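Local coordinates for protein SecB-like chaperone Rv1957 (Mycobacterium tuberculosis, PDB 5MTW) that acts as the SecB-like chaperone of a toxin-antitoxin-chaperone system, binding the HigA1 antitoxin and keeping it from aggregating, and is required for neutralising the HigB1 toxin, at residues A69-I74 and E107-F112; G19-A24 and E125-A130; L33-A38 and T103-F108; Y143-V148 and L162-R167; Y52-E57 and C76-Q81. All blocks are in the same frame, centred on the assembly; numbering follows the deposited sequence.

Contact 1: A69-I74 and E107-F112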
# COMPACT_ATOMS: atom_id res chain seq x y z
N ALA A 69 5.34 -20.35 20.02
CA ALA A 69 5.17 -19.37 18.92
C ALA A 69 6.49 -19.38 18.12
O ALA A 69 7.56 -19.60 18.69
CB ALA A 69 4.83 -17.99 19.43
N PHE A 70 6.38 -19.18 16.80
CA PHE A 70 7.55 -18.97 15.98
C PHE A 70 7.38 -17.92 14.91
O PHE A 70 6.27 -17.61 14.46
CB PHE A 70 8.03 -20.26 15.35
CG PHE A 70 7.02 -20.95 14.49
CD1 PHE A 70 6.04 -21.71 15.04
CD2 PHE A 70 7.08 -20.83 13.11
CE1 PHE A 70 5.09 -22.38 14.24
CE2 PHE A 70 6.16 -21.50 12.31
CZ PHE A 70 5.17 -22.27 12.88
N VAL A 71 8.52 -17.43 14.45
CA VAL A 71 8.51 -16.40 13.41
C VAL A 71 9.22 -16.85 12.15
O VAL A 71 10.36 -17.28 12.21
CB VAL A 71 9.25 -15.15 13.92
CG1 VAL A 71 9.30 -14.04 12.83
CG2 VAL A 71 8.52 -14.62 15.12
N VAL A 72 8.55 -16.75 11.01
CA VAL A 72 9.15 -16.98 9.69
C VAL A 72 9.55 -15.65 9.11
O VAL A 72 8.70 -14.70 9.04
CB VAL A 72 8.20 -17.70 8.71
CG1 VAL A 72 8.88 -17.86 7.33
CG2 VAL A 72 7.86 -19.04 9.31
N ARG A 73 10.82 -15.53 8.71
CA ARG A 73 11.37 -14.31 8.16
C ARG A 73 11.87 -14.60 6.74
O ARG A 73 12.49 -15.67 6.47
CB ARG A 73 12.56 -13.75 9.00
CG ARG A 73 12.25 -13.22 10.36
CD ARG A 73 13.48 -12.56 11.00
NE ARG A 73 14.33 -13.57 11.62
CZ ARG A 73 15.56 -13.91 11.20
NH1 ARG A 73 16.14 -13.27 10.18
NH2 ARG A 73 16.21 -14.89 11.84
N ILE A 74 11.58 -13.69 5.84
CA ILE A 74 12.20 -13.72 4.51
C ILE A 74 12.88 -12.39 4.25
O ILE A 74 12.24 -11.31 4.31
CB ILE A 74 11.21 -14.09 3.37
CG1 ILE A 74 10.62 -15.48 3.73
CG2 ILE A 74 11.93 -14.10 2.02
CD1 ILE A 74 9.49 -15.90 2.86
N GLU A 107 13.12 -7.01 4.81
CA GLU A 107 12.77 -8.28 5.37
C GLU A 107 11.39 -8.29 6.06
O GLU A 107 11.08 -7.33 6.75
CB GLU A 107 13.80 -8.62 6.46
CG GLU A 107 13.66 -10.02 7.01
CD GLU A 107 14.73 -10.32 8.07
OE1 GLU A 107 15.35 -9.40 8.61
OE2 GLU A 107 14.97 -11.53 8.33
N PHE A 108 10.56 -9.25 5.68
CA PHE A 108 9.26 -9.45 6.23
C PHE A 108 9.28 -10.59 7.26
O PHE A 108 10.11 -11.54 7.21
CB PHE A 108 8.22 -9.73 5.09
CG PHE A 108 7.66 -8.45 4.46
CD1 PHE A 108 6.55 -7.83 5.01
CD2 PHE A 108 8.25 -7.84 3.33
CE1 PHE A 108 6.03 -6.61 4.48
CE2 PHE A 108 7.75 -6.66 2.80
CZ PHE A 108 6.60 -6.09 3.32
N ALA A 109 8.35 -10.50 8.20
CA ALA A 109 8.15 -11.49 9.20
C ALA A 109 6.72 -11.87 9.33
O ALA A 109 5.90 -10.96 9.29
CB ALA A 109 8.51 -10.93 10.53
N ALA A 110 6.48 -13.16 9.49
CA ALA A 110 5.22 -13.78 9.83
C ALA A 110 5.27 -14.56 11.21
O ALA A 110 6.16 -15.40 11.50
CB ALA A 110 4.72 -14.66 8.68
N LEU A 111 4.29 -14.26 12.04
CA LEU A 111 4.18 -14.78 13.43
C LEU A 111 3.13 -15.93 13.43
O LEU A 111 2.05 -15.75 12.90
CB LEU A 111 3.67 -13.68 14.34
CG LEU A 111 3.42 -14.07 15.84
CD1 LEU A 111 4.71 -14.64 16.43
CD2 LEU A 111 2.92 -12.90 16.66
N PHE A 112 3.51 -17.09 13.94
CA PHE A 112 2.63 -18.20 14.03
C PHE A 112 2.66 -18.69 15.46
O PHE A 112 3.69 -18.54 16.17
CB PHE A 112 3.10 -19.39 13.21
CG PHE A 112 3.19 -19.12 11.75
CD1 PHE A 112 4.28 -18.47 11.24
CD2 PHE A 112 2.19 -19.55 10.89
CE1 PHE A 112 4.40 -18.24 9.89
CE2 PHE A 112 2.30 -19.36 9.54
CZ PHE A 112 3.40 -18.65 9.02

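Contact 2: G19-A24 and E125-A130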
# COMPACT_ATOMS: atom_id res chain seq x y z
N GLY A 19 7.01 -31.41 7.49
CA GLY A 19 6.35 -30.31 8.17
C GLY A 19 4.84 -30.46 8.23
O GLY A 19 4.16 -29.51 8.65
N ALA A 20 4.30 -31.62 7.82
CA ALA A 20 2.82 -31.89 7.86
C ALA A 20 2.25 -31.86 9.26
O ALA A 20 1.14 -31.34 9.51
CB ALA A 20 2.50 -33.24 7.23
N ARG A 21 3.02 -32.39 10.20
CA ARG A 21 2.59 -32.43 11.58
C ARG A 21 2.40 -31.00 12.19
O ARG A 21 1.36 -30.68 12.82
CB ARG A 21 3.60 -33.25 12.40
CG ARG A 21 3.18 -33.45 13.86
CD ARG A 21 4.29 -33.99 14.78
NE ARG A 21 3.94 -33.62 16.15
CZ ARG A 21 4.62 -32.80 16.95
NH1 ARG A 21 5.79 -32.25 16.60
NH2 ARG A 21 4.13 -32.53 18.15
N LEU A 22 3.41 -30.15 12.00
CA LEU A 22 3.31 -28.76 12.41
C LEU A 22 2.27 -27.97 11.58
O LEU A 22 1.58 -27.10 12.13
CB LEU A 22 4.68 -28.12 12.35
CG LEU A 22 4.82 -26.71 12.86
CD1 LEU A 22 4.45 -26.59 14.32
CD2 LEU A 22 6.25 -26.31 12.61
N ALA A 23 2.10 -28.31 10.31
CA ALA A 23 1.06 -27.71 9.50
C ALA A 23 -0.36 -27.95 9.99
O ALA A 23 -1.22 -27.16 9.66
CB ALA A 23 1.20 -28.15 8.05
N ALA A 24 -0.64 -29.01 10.76
CA ALA A 24 -2.03 -29.27 11.23
C ALA A 24 -2.30 -28.56 12.53
O ALA A 24 -3.46 -28.43 12.93
CB ALA A 24 -2.30 -30.76 11.40
N GLU A 125 13.71 -28.57 14.80
CA GLU A 125 14.32 -27.66 13.83
C GLU A 125 14.02 -28.02 12.38
O GLU A 125 13.82 -27.13 11.56
CB GLU A 125 15.82 -27.50 14.10
CG GLU A 125 16.65 -26.92 12.96
CD GLU A 125 18.09 -26.67 13.37
OE1 GLU A 125 18.57 -27.36 14.30
OE2 GLU A 125 18.74 -25.78 12.78
N GLU A 126 13.91 -29.32 12.07
CA GLU A 126 13.56 -29.78 10.72
C GLU A 126 12.13 -29.46 10.38
O GLU A 126 11.83 -29.08 9.24
CB GLU A 126 13.76 -31.30 10.57
CG GLU A 126 15.21 -31.74 10.62
CD GLU A 126 15.84 -31.58 12.01
OE1 GLU A 126 15.14 -31.87 13.02
OE2 GLU A 126 17.01 -31.15 12.10
N GLU A 127 11.23 -29.72 11.33
CA GLU A 127 9.82 -29.48 11.15
C GLU A 127 9.53 -27.94 10.91
O GLU A 127 8.84 -27.57 10.00
CB GLU A 127 9.03 -30.02 12.35
CG GLU A 127 9.04 -31.54 12.54
CD GLU A 127 8.02 -32.05 13.57
OE1 GLU A 127 7.92 -31.52 14.69
OE2 GLU A 127 7.29 -33.01 13.29
N LEU A 128 10.13 -27.10 11.75
CA LEU A 128 10.03 -25.67 11.66
C LEU A 128 10.57 -25.18 10.31
O LEU A 128 9.89 -24.37 9.64
CB LEU A 128 10.79 -25.05 12.82
CG LEU A 128 10.03 -25.29 14.13
CD1 LEU A 128 10.97 -25.26 15.36
CD2 LEU A 128 8.95 -24.24 14.25
N THR A 129 11.75 -25.66 9.92
CA THR A 129 12.41 -25.31 8.63
C THR A 129 11.54 -25.72 7.44
O THR A 129 11.29 -24.92 6.59
CB THR A 129 13.84 -25.90 8.55
OG1 THR A 129 14.65 -25.21 9.51
CG2 THR A 129 14.47 -25.69 7.21
N ALA A 130 10.98 -26.91 7.45
CA ALA A 130 10.17 -27.35 6.30
C ALA A 130 8.89 -26.48 6.18
O ALA A 130 8.43 -26.14 5.06
CB ALA A 130 9.78 -28.81 6.46

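Contact 3: L33-A38 and T103-F108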
# COMPACT_ATOMS: atom_id res chain seq x y z
N LEU A 33 6.58 -5.87 8.35
CA LEU A 33 7.85 -5.47 7.83
C LEU A 33 8.83 -5.28 9.02
O LEU A 33 8.52 -4.52 9.92
CB LEU A 33 7.66 -4.21 6.97
CG LEU A 33 8.96 -3.62 6.36
CD1 LEU A 33 9.43 -4.41 5.13
CD2 LEU A 33 8.73 -2.18 5.99
N LEU A 34 10.02 -5.87 8.98
CA LEU A 34 11.05 -5.69 10.02
C LEU A 34 11.97 -4.55 9.73
O LEU A 34 12.36 -3.83 10.62
CB LEU A 34 11.93 -6.98 10.17
CG LEU A 34 11.24 -8.23 10.78
CD1 LEU A 34 12.14 -9.49 10.88
CD2 LEU A 34 10.71 -7.92 12.18
N ARG A 35 12.40 -4.44 8.46
CA ARG A 35 13.32 -3.49 8.03
C ARG A 35 13.25 -3.33 6.53
O ARG A 35 12.98 -4.27 5.80
CB ARG A 35 14.79 -3.86 8.36
CG ARG A 35 15.18 -5.29 7.94
CD ARG A 35 16.69 -5.57 8.24
NE ARG A 35 17.06 -6.89 7.72
CZ ARG A 35 17.33 -7.20 6.43
NH1 ARG A 35 17.26 -6.35 5.41
NH2 ARG A 35 17.60 -8.44 6.13
N THR A 36 13.72 -2.18 6.13
CA THR A 36 13.89 -1.81 4.70
C THR A 36 15.00 -0.77 4.41
O THR A 36 15.31 0.07 5.20
CB THR A 36 12.53 -1.38 4.10
OG1 THR A 36 12.73 -1.18 2.71
CG2 THR A 36 11.96 -0.20 4.77
N GLN A 37 15.59 -0.83 3.22
CA GLN A 37 16.59 0.14 2.81
C GLN A 37 16.54 0.13 1.28
O GLN A 37 16.55 -0.92 0.68
CB GLN A 37 17.98 -0.30 3.27
CG GLN A 37 19.05 0.71 2.93
CD GLN A 37 20.40 0.29 3.55
OE1 GLN A 37 20.57 0.36 4.76
NE2 GLN A 37 21.34 -0.12 2.73
N ALA A 38 16.36 1.28 0.70
CA ALA A 38 16.34 1.38 -0.77
C ALA A 38 16.75 2.75 -1.29
O ALA A 38 16.64 3.74 -0.60
CB ALA A 38 14.91 1.09 -1.20
N THR A 103 18.17 -0.28 -5.87
CA THR A 103 18.41 -1.43 -5.08
C THR A 103 17.61 -1.31 -3.77
O THR A 103 17.37 -0.22 -3.25
CB THR A 103 19.93 -1.60 -4.66
OG1 THR A 103 20.33 -0.49 -3.90
CG2 THR A 103 20.77 -1.64 -5.82
N ALA A 104 17.17 -2.45 -3.31
CA ALA A 104 16.47 -2.54 -2.05
C ALA A 104 16.81 -3.80 -1.31
O ALA A 104 16.86 -4.90 -1.90
CB ALA A 104 15.01 -2.53 -2.31
N ASP A 105 16.86 -3.67 -0.01
CA ASP A 105 17.07 -4.80 0.88
C ASP A 105 16.06 -4.65 2.03
O ASP A 105 16.03 -3.61 2.70
CB ASP A 105 18.51 -4.82 1.39
CG ASP A 105 18.73 -5.86 2.52
OD1 ASP A 105 18.32 -7.08 2.44
OD2 ASP A 105 19.34 -5.44 3.51
N PHE A 106 15.17 -5.61 2.13
CA PHE A 106 14.15 -5.57 3.13
C PHE A 106 13.83 -6.96 3.69
O PHE A 106 14.11 -7.99 3.05
CB PHE A 106 12.91 -4.85 2.54
CG PHE A 106 12.30 -5.54 1.36
CD1 PHE A 106 12.80 -5.34 0.10
CD2 PHE A 106 11.31 -6.44 1.53
CE1 PHE A 106 12.25 -5.98 -1.04
CE2 PHE A 106 10.74 -7.12 0.45
CZ PHE A 106 11.20 -6.87 -0.86
N GLU A 107 13.12 -7.01 4.81
CA GLU A 107 12.77 -8.28 5.37
C GLU A 107 11.39 -8.29 6.06
O GLU A 107 11.08 -7.33 6.75
CB GLU A 107 13.80 -8.62 6.46
CG GLU A 107 13.66 -10.02 7.01
CD GLU A 107 14.73 -10.32 8.07
OE1 GLU A 107 15.35 -9.40 8.61
OE2 GLU A 107 14.97 -11.53 8.33
N PHE A 108 10.56 -9.25 5.68
CA PHE A 108 9.26 -9.45 6.23
C PHE A 108 9.28 -10.59 7.26
O PHE A 108 10.11 -11.54 7.21
CB PHE A 108 8.22 -9.73 5.09
CG PHE A 108 7.66 -8.45 4.46
CD1 PHE A 108 6.55 -7.83 5.01
CD2 PHE A 108 8.25 -7.84 3.33
CE1 PHE A 108 6.03 -6.61 4.48
CE2 PHE A 108 7.75 -6.66 2.80
CZ PHE A 108 6.60 -6.09 3.32
O HOH W 1 16.92 -3.61 5.25

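Contact 4: Y143-V148 and L162-R167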
# COMPACT_ATOMS: atom_id res chain seq x y z
N TYR A 143 2.98 -10.38 0.31
CA TYR A 143 3.31 -9.16 0.96
C TYR A 143 4.57 -8.55 0.41
O TYR A 143 4.78 -7.30 0.34
CB TYR A 143 3.54 -9.39 2.45
CG TYR A 143 2.25 -9.73 3.15
CD1 TYR A 143 1.77 -11.04 3.14
CD2 TYR A 143 1.51 -8.76 3.82
CE1 TYR A 143 0.56 -11.39 3.77
CE2 TYR A 143 0.32 -9.09 4.47
CZ TYR A 143 -0.15 -10.41 4.45
OH TYR A 143 -1.34 -10.72 5.13
N ILE A 144 5.41 -9.46 -0.03
CA ILE A 144 6.69 -9.08 -0.63
C ILE A 144 6.43 -8.47 -2.00
O ILE A 144 6.97 -7.49 -2.33
CB ILE A 144 7.69 -10.27 -0.77
CG1 ILE A 144 8.30 -10.61 0.61
CG2 ILE A 144 8.80 -9.92 -1.75
CD1 ILE A 144 8.92 -12.02 0.73
N ARG A 145 5.56 -9.08 -2.76
CA ARG A 145 5.20 -8.57 -4.08
C ARG A 145 4.52 -7.18 -4.00
O ARG A 145 4.79 -6.28 -4.78
CB ARG A 145 4.24 -9.59 -4.72
CG ARG A 145 3.61 -9.14 -6.02
CD ARG A 145 2.95 -10.40 -6.68
NE ARG A 145 2.21 -10.10 -7.94
CZ ARG A 145 0.95 -9.71 -8.01
NH1 ARG A 145 0.23 -9.48 -6.92
NH2 ARG A 145 0.39 -9.50 -9.17
N GLU A 146 3.62 -7.02 -3.03
CA GLU A 146 2.93 -5.76 -2.86
C GLU A 146 3.93 -4.65 -2.46
O GLU A 146 3.83 -3.52 -2.90
CB GLU A 146 1.79 -5.82 -1.86
CG GLU A 146 1.01 -4.51 -1.75
CD GLU A 146 1.65 -3.48 -0.82
OE1 GLU A 146 2.43 -3.87 0.07
OE2 GLU A 146 1.40 -2.25 -0.96
N TYR A 147 4.90 -5.02 -1.64
CA TYR A 147 5.86 -4.06 -1.21
C TYR A 147 6.77 -3.56 -2.36
O TYR A 147 7.12 -2.38 -2.43
CB TYR A 147 6.68 -4.64 0.02
CG TYR A 147 7.57 -3.62 0.55
CD1 TYR A 147 7.06 -2.47 1.18
CD2 TYR A 147 8.94 -3.72 0.45
CE1 TYR A 147 7.89 -1.45 1.65
CE2 TYR A 147 9.77 -2.73 0.91
CZ TYR A 147 9.23 -1.59 1.51
OH TYR A 147 10.15 -0.58 1.89
N VAL A 148 7.18 -4.49 -3.23
CA VAL A 148 7.97 -4.16 -4.36
C VAL A 148 7.21 -3.21 -5.31
O VAL A 148 7.76 -2.30 -5.83
CB VAL A 148 8.56 -5.39 -5.03
CG1 VAL A 148 9.22 -5.06 -6.34
CG2 VAL A 148 9.62 -6.04 -4.11
N LEU A 162 5.93 -8.37 -9.36
CA LEU A 162 6.53 -9.70 -9.39
C LEU A 162 5.51 -10.72 -9.94
O LEU A 162 4.26 -10.52 -9.87
CB LEU A 162 7.05 -10.10 -8.01
CG LEU A 162 8.05 -9.17 -7.40
CD1 LEU A 162 8.44 -9.79 -6.02
CD2 LEU A 162 9.26 -8.99 -8.38
N GLU A 163 6.07 -11.78 -10.49
CA GLU A 163 5.29 -12.91 -10.97
C GLU A 163 4.54 -13.63 -9.82
O GLU A 163 4.99 -13.69 -8.65
CB GLU A 163 6.18 -13.93 -11.69
CG GLU A 163 7.27 -13.29 -12.53
CD GLU A 163 8.65 -13.12 -11.78
OE1 GLU A 163 8.83 -12.38 -10.69
OE2 GLU A 163 9.59 -13.76 -12.34
N ILE A 164 3.38 -14.14 -10.15
CA ILE A 164 2.68 -15.03 -9.24
C ILE A 164 3.46 -16.37 -9.10
O ILE A 164 3.68 -17.06 -10.06
CB ILE A 164 1.21 -15.26 -9.74
CG1 ILE A 164 0.50 -13.92 -9.89
CG2 ILE A 164 0.50 -16.12 -8.75
CD1 ILE A 164 0.39 -13.11 -8.58
N LEU A 165 3.96 -16.70 -7.92
CA LEU A 165 4.73 -17.94 -7.76
C LEU A 165 3.82 -19.14 -7.63
O LEU A 165 2.92 -19.11 -6.79
CB LEU A 165 5.69 -17.84 -6.55
CG LEU A 165 6.83 -16.87 -6.93
CD1 LEU A 165 8.01 -16.91 -5.96
CD2 LEU A 165 7.31 -17.03 -8.39
N SER A 166 4.04 -20.17 -8.49
CA SER A 166 3.41 -21.51 -8.37
C SER A 166 3.77 -22.25 -7.07
O SER A 166 4.90 -22.32 -6.70
CB SER A 166 3.86 -22.45 -9.51
OG SER A 166 2.94 -22.50 -10.57
N ARG A 167 2.79 -22.91 -6.47
CA ARG A 167 3.04 -23.84 -5.39
C ARG A 167 2.50 -25.24 -5.68
O ARG A 167 1.37 -25.36 -6.08
CB ARG A 167 2.31 -23.28 -4.20
CG ARG A 167 2.63 -24.00 -2.93
CD ARG A 167 1.74 -23.40 -1.91
NE ARG A 167 1.98 -23.95 -0.59
CZ ARG A 167 1.45 -23.42 0.49
NH1 ARG A 167 0.65 -22.33 0.38
NH2 ARG A 167 1.71 -23.96 1.67
O HOH W 2 5.71 -6.61 -7.19

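Contact 5: Y52-E57 and C76-Q81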
# COMPACT_ATOMS: atom_id res chain seq x y z
N TYR A 52 15.53 -7.03 -13.61
CA TYR A 52 15.72 -7.13 -12.17
C TYR A 52 16.19 -8.45 -11.69
O TYR A 52 15.93 -9.44 -12.32
CB TYR A 52 14.40 -6.74 -11.49
CG TYR A 52 13.34 -7.77 -11.61
CD1 TYR A 52 12.55 -7.85 -12.72
CD2 TYR A 52 13.14 -8.69 -10.56
CE1 TYR A 52 11.61 -8.84 -12.83
CE2 TYR A 52 12.15 -9.65 -10.63
CZ TYR A 52 11.38 -9.71 -11.76
OH TYR A 52 10.41 -10.63 -11.86
N ASP A 53 16.85 -8.44 -10.56
CA ASP A 53 17.27 -9.62 -9.82
C ASP A 53 16.63 -9.55 -8.44
O ASP A 53 16.54 -8.45 -7.86
CB ASP A 53 18.77 -9.65 -9.54
CG ASP A 53 19.61 -9.68 -10.76
OD1 ASP A 53 19.11 -9.99 -11.85
OD2 ASP A 53 20.80 -9.40 -10.62
N LEU A 54 16.17 -10.69 -7.94
CA LEU A 54 15.52 -10.77 -6.59
C LEU A 54 15.95 -12.05 -5.85
O LEU A 54 15.58 -13.14 -6.24
CB LEU A 54 14.01 -10.69 -6.69
CG LEU A 54 13.25 -10.64 -5.35
CD1 LEU A 54 13.74 -9.60 -4.37
CD2 LEU A 54 11.73 -10.47 -5.54
N GLU A 55 16.73 -11.89 -4.80
CA GLU A 55 17.32 -12.98 -4.03
C GLU A 55 16.44 -12.98 -2.76
O GLU A 55 16.16 -11.89 -2.23
CB GLU A 55 18.74 -12.65 -3.63
CG GLU A 55 19.37 -13.76 -2.80
CD GLU A 55 20.74 -13.42 -2.25
OE1 GLU A 55 21.17 -12.25 -2.40
OE2 GLU A 55 21.40 -14.33 -1.68
N PHE A 56 16.00 -14.16 -2.32
CA PHE A 56 15.27 -14.32 -1.07
C PHE A 56 16.12 -15.14 -0.10
O PHE A 56 16.83 -16.05 -0.53
CB PHE A 56 14.02 -15.12 -1.29
CG PHE A 56 13.06 -14.54 -2.29
CD1 PHE A 56 13.25 -14.73 -3.66
CD2 PHE A 56 11.97 -13.81 -1.87
CE1 PHE A 56 12.34 -14.23 -4.60
CE2 PHE A 56 11.05 -13.28 -2.81
CZ PHE A 56 11.24 -13.50 -4.18
N GLU A 57 16.03 -14.90 1.19
CA GLU A 57 16.70 -15.79 2.15
C GLU A 57 15.71 -16.02 3.33
O GLU A 57 15.40 -15.09 4.06
CB GLU A 57 18.05 -15.20 2.58
CG GLU A 57 19.09 -16.13 3.23
CD GLU A 57 19.25 -17.48 2.55
OE1 GLU A 57 19.67 -17.56 1.36
OE2 GLU A 57 18.98 -18.49 3.23
N CYS A 76 15.03 -10.15 1.60
CA CYS A 76 15.01 -9.97 0.16
C CYS A 76 16.07 -8.94 -0.28
O CYS A 76 16.28 -7.88 0.40
CB CYS A 76 13.65 -9.50 -0.31
SG CYS A 76 12.30 -10.49 0.30
N HIS A 77 16.63 -9.17 -1.46
CA HIS A 77 17.57 -8.21 -2.10
C HIS A 77 17.09 -8.01 -3.57
O HIS A 77 17.02 -8.95 -4.36
CB HIS A 77 19.07 -8.62 -2.00
CG HIS A 77 19.98 -7.51 -2.46
ND1 HIS A 77 20.29 -6.43 -1.66
CD2 HIS A 77 20.54 -7.25 -3.67
CE1 HIS A 77 21.05 -5.58 -2.34
NE2 HIS A 77 21.20 -6.05 -3.56
N LEU A 78 16.65 -6.82 -3.86
CA LEU A 78 16.14 -6.43 -5.15
C LEU A 78 17.13 -5.49 -5.82
O LEU A 78 17.61 -4.45 -5.25
CB LEU A 78 14.79 -5.72 -4.99
CG LEU A 78 14.25 -5.08 -6.25
CD1 LEU A 78 13.79 -6.15 -7.15
CD2 LEU A 78 13.11 -4.10 -5.99
N ARG A 79 17.44 -5.82 -7.06
CA ARG A 79 18.35 -5.01 -7.87
C ARG A 79 17.63 -4.80 -9.18
O ARG A 79 17.28 -5.76 -9.86
CB ARG A 79 19.67 -5.74 -8.14
CG ARG A 79 20.75 -5.60 -7.09
CD ARG A 79 22.08 -6.28 -7.57
NE ARG A 79 23.29 -5.43 -7.49
CZ ARG A 79 23.91 -5.03 -6.37
NH1 ARG A 79 23.46 -5.36 -5.19
NH2 ARG A 79 25.01 -4.31 -6.42
N ILE A 80 17.34 -3.55 -9.46
CA ILE A 80 16.75 -3.12 -10.74
C ILE A 80 17.85 -2.51 -11.60
O ILE A 80 18.60 -1.67 -11.14
CB ILE A 80 15.60 -2.13 -10.52
CG1 ILE A 80 14.45 -2.88 -9.81
CG2 ILE A 80 15.10 -1.57 -11.83
CD1 ILE A 80 13.31 -1.98 -9.46
N GLN A 81 17.90 -2.95 -12.85
CA GLN A 81 19.00 -2.66 -13.73
C GLN A 81 18.56 -2.36 -15.15
O GLN A 81 17.65 -3.01 -15.67
CB GLN A 81 19.86 -3.90 -13.83
CG GLN A 81 20.50 -4.35 -12.54
CD GLN A 81 21.47 -5.46 -12.79
OE1 GLN A 81 21.10 -6.45 -13.35
NE2 GLN A 81 22.73 -5.27 -12.43

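Contact 1: A69-I74 and E107-F112
Ala69 lays its CA against Phe112 O, and its CB also lies close to that oxygen. Phe70 and Phe112 form a hydrogen-bonded antiparallel pair, in which Phe70 N donates a hydrogen bond to Phe112 O, 2.8 Å. Phe70 CG lies between the backbone N and carbonyl carbon (chi1 59°). Phe112 CB sits over one face of the Phe70 ring, 3.8 Å from its centroid: a CH-pi contact. The two rings are within 9° of parallel but slid apart, with little overlap. Val71 faces the other way, its CG2 4.0 Å from Leu111 CD1 and its CG1 beside Ala109 CB; this face packs on the bound peptide. Here lie two central strands of the four-stranded antiparallel sheet of the SecB fold, whose opposite face, with Phe70, Val72 and Ile74, is covered by helix 125-154. Val72 CG2 approaches the Phe112 ring obliquely, 3.6 Å from CE1. Arg73, on the Val71 face, bends at chi3 (-82°), which sets NE, and Arg73 NH1 meets Glu107 OE2 at 2.8 Å, in the guanidinium plane and on the syn lone pair; NE bridges to Asp61, so Arg73 spans two acids. Ile74 closes the pairing through Ile74 N to Phe108 O, 2.9 Å.

Contact 2: G19-A24 and E125-A130
Arg21 and Glu127 form a salt bridge at the edge of a helix-helix contact, where the short N-terminal helix 20-25 lies across the first turns of the long helix 125-154. The two segments' axes run 69° apart and approach to 9.0 Å, consistent with the small residues, Gly19 and Ala130, where the backbones come near. Gly19, at the N-cap of its helix, comes close to the other backbone, its CA 4.6 Å from Glu127 CA. Glycine has no side chain, and Ala130 CB packs directly on Gly19 N at 3.9 Å. Leucines fill the buried side: Leu22 CD2 lies 3.8 Å from Leu128 CD2 and also rests near Glu127 O, while Tyr131 and Pro123 pack on Leu22 too. On the more open side Arg21 extends from CG to NE, passes CD beside Glu127 OE2 (3.5 Å) and presents NH1 to Glu127 OE1 at 3.0 Å. Guanidinium and carboxylate are nearly coplanar, 14° apart, yet the N-H points at 129° and the bond is weak. Glu127 OE1 also receives a weak bond from Thr124 N. The attraction is therefore probably more electrostatic than directional: a weak, partly exposed ion pair beside a buried leucine contact, so the apolar packing probably contributes much of the hold.

Contact 3: L33-A38 and T103-F108
Strands 33-38 and 103-108 run antiparallel, 176° between directions, and a beta bulge at Leu34 shifts the register by one, so that Leu34 N bonds to Glu107 O (2.9 Å) while Arg35 O accepts from Glu107 N. Leu33 CD1 lies over one face of the Phe108 ring, 3.9 Å from its centroid, a CH-pi contact. Arg35 leaves the other face, its CG between the backbone N and carbonyl carbon (chi1 50°). Glu107 CB sits over the centre of the guanidinium. Arg35 NE makes a weak bond to Glu107 OE1 at 3.2 Å, and Arg35 NH1 forms a salt bridge to Asp105 OD2 at 3.0 Å. A water accepts from Arg35 NH1 at 2.8 Å and donates to Asp105 O. Arg35, Asp105 and Glu107 thus form a salt-bridge network, though Glu107 is held more firmly by Arg73, through OE2. Ala38 CB meets Ala104 CB at 3.8 Å, two small methyls across a non-hydrogen-bonded pair. As in SecB, strand 26-40 continues the sheet, here pairing with a strand of the second subunit.

Contact 4: Y143-V148 and L162-R167
Leu162 O accepts from Arg145 NE at 2.8 Å, the N-H pointing at 155° and the oxygen only 4° out of the guanidinium plane. The donor is tilted 34° from the carbonyl plane. Arg145 reaches it by extending from CG to NE, with CG anti to the backbone N, its aliphatic part sliding past Leu162 the opposite way, CG 4.1 Å from Leu162 CB. Ile164 CD1 covers one guanidinium face over its centre, 3.5 Å from Arg145 CZ; a long branched chain suits this, for it can lie against the flat cation without competing for its N-H groups. A water joins the backbones, donating to Arg145 O at 2.6 Å and accepting from Leu162 N at 2.8 Å. Leu162 CD1 turns to the helix, 4.3 Å from Ile144 CG2 and close to Val148 CG2. Thus the C-terminal loop packs against helix 125-154, whose Ile144 and Val148 also pack on strands 69-82 and 99-114, while Ile164 touches Tyr143 of the third subunit.

Contact 5: Y52-E57 and C76-Q81
Leu54 leaves the backbone on the apolar face that it shares with Tyr52, Phe56, Cys76, Leu78 and Ile80. Its CB lies 4.2 Å from His77 O; CG is anti to the backbone N (chi1 -175°), and CD1 at the tip comes to 3.3 Å from His77 O and 4.1 Å from both Cys76 CB and Leu78 CB, so one methyl bridges two residues of the facing strand. Tyr52 CB meets Ile80 CG1, while its hydroxyl bonds to Glu163 OE1. Phe56 takes Cys76 SG obliquely, CD2 to SG 4.0 Å, a sulfur-aromatic contact. The strands belong to a beta hairpin, 50-62 with 69-82, and pair antiparallel, 174° between directions. Asp53 and Arg79 exchange two bonds, the shorter from Asp53 N to Arg79 O (2.8 Å), and Glu55 and His77 another two. Those polar residues fill the opposite face, where Arg79 NH1 donates to His77 NE2 at 2.9 Å; accepting at NE2 would favour an imidazole without a proton there, so probably a neutral one. The hairpin is thus two-sided: the apolar face packs on helix 125-154, the C-terminal loop and, through Tyr52 and Ile80, aromatic side chains of the bound peptide, while the polar face carries charged groups, several exposed.

From the N terminus, helix 20-25 opens the widest loop, closed by contact 2 on helix 125-154; contacts 1, 3 and 5 lie between its ends. Contact 3 pairs strand 26-40 with 99-114 and encloses contact 5, the hairpin of 50-62 and 69-82. Contact 1 joins 69-82 to 99-114; its segments alternate with those of contact 5, so the two cross, and it ends on the same strand as contact 3, sharing Glu107 and Phe108. Together these three build the sheet in the order 26-40, 99-114, 69-82, 50-62. Contact 4 follows in series, closing the C-terminal loop onto helix 125-154, which touches contacts 1, 3 and 5 through Ile144, Tyr147 and Val148.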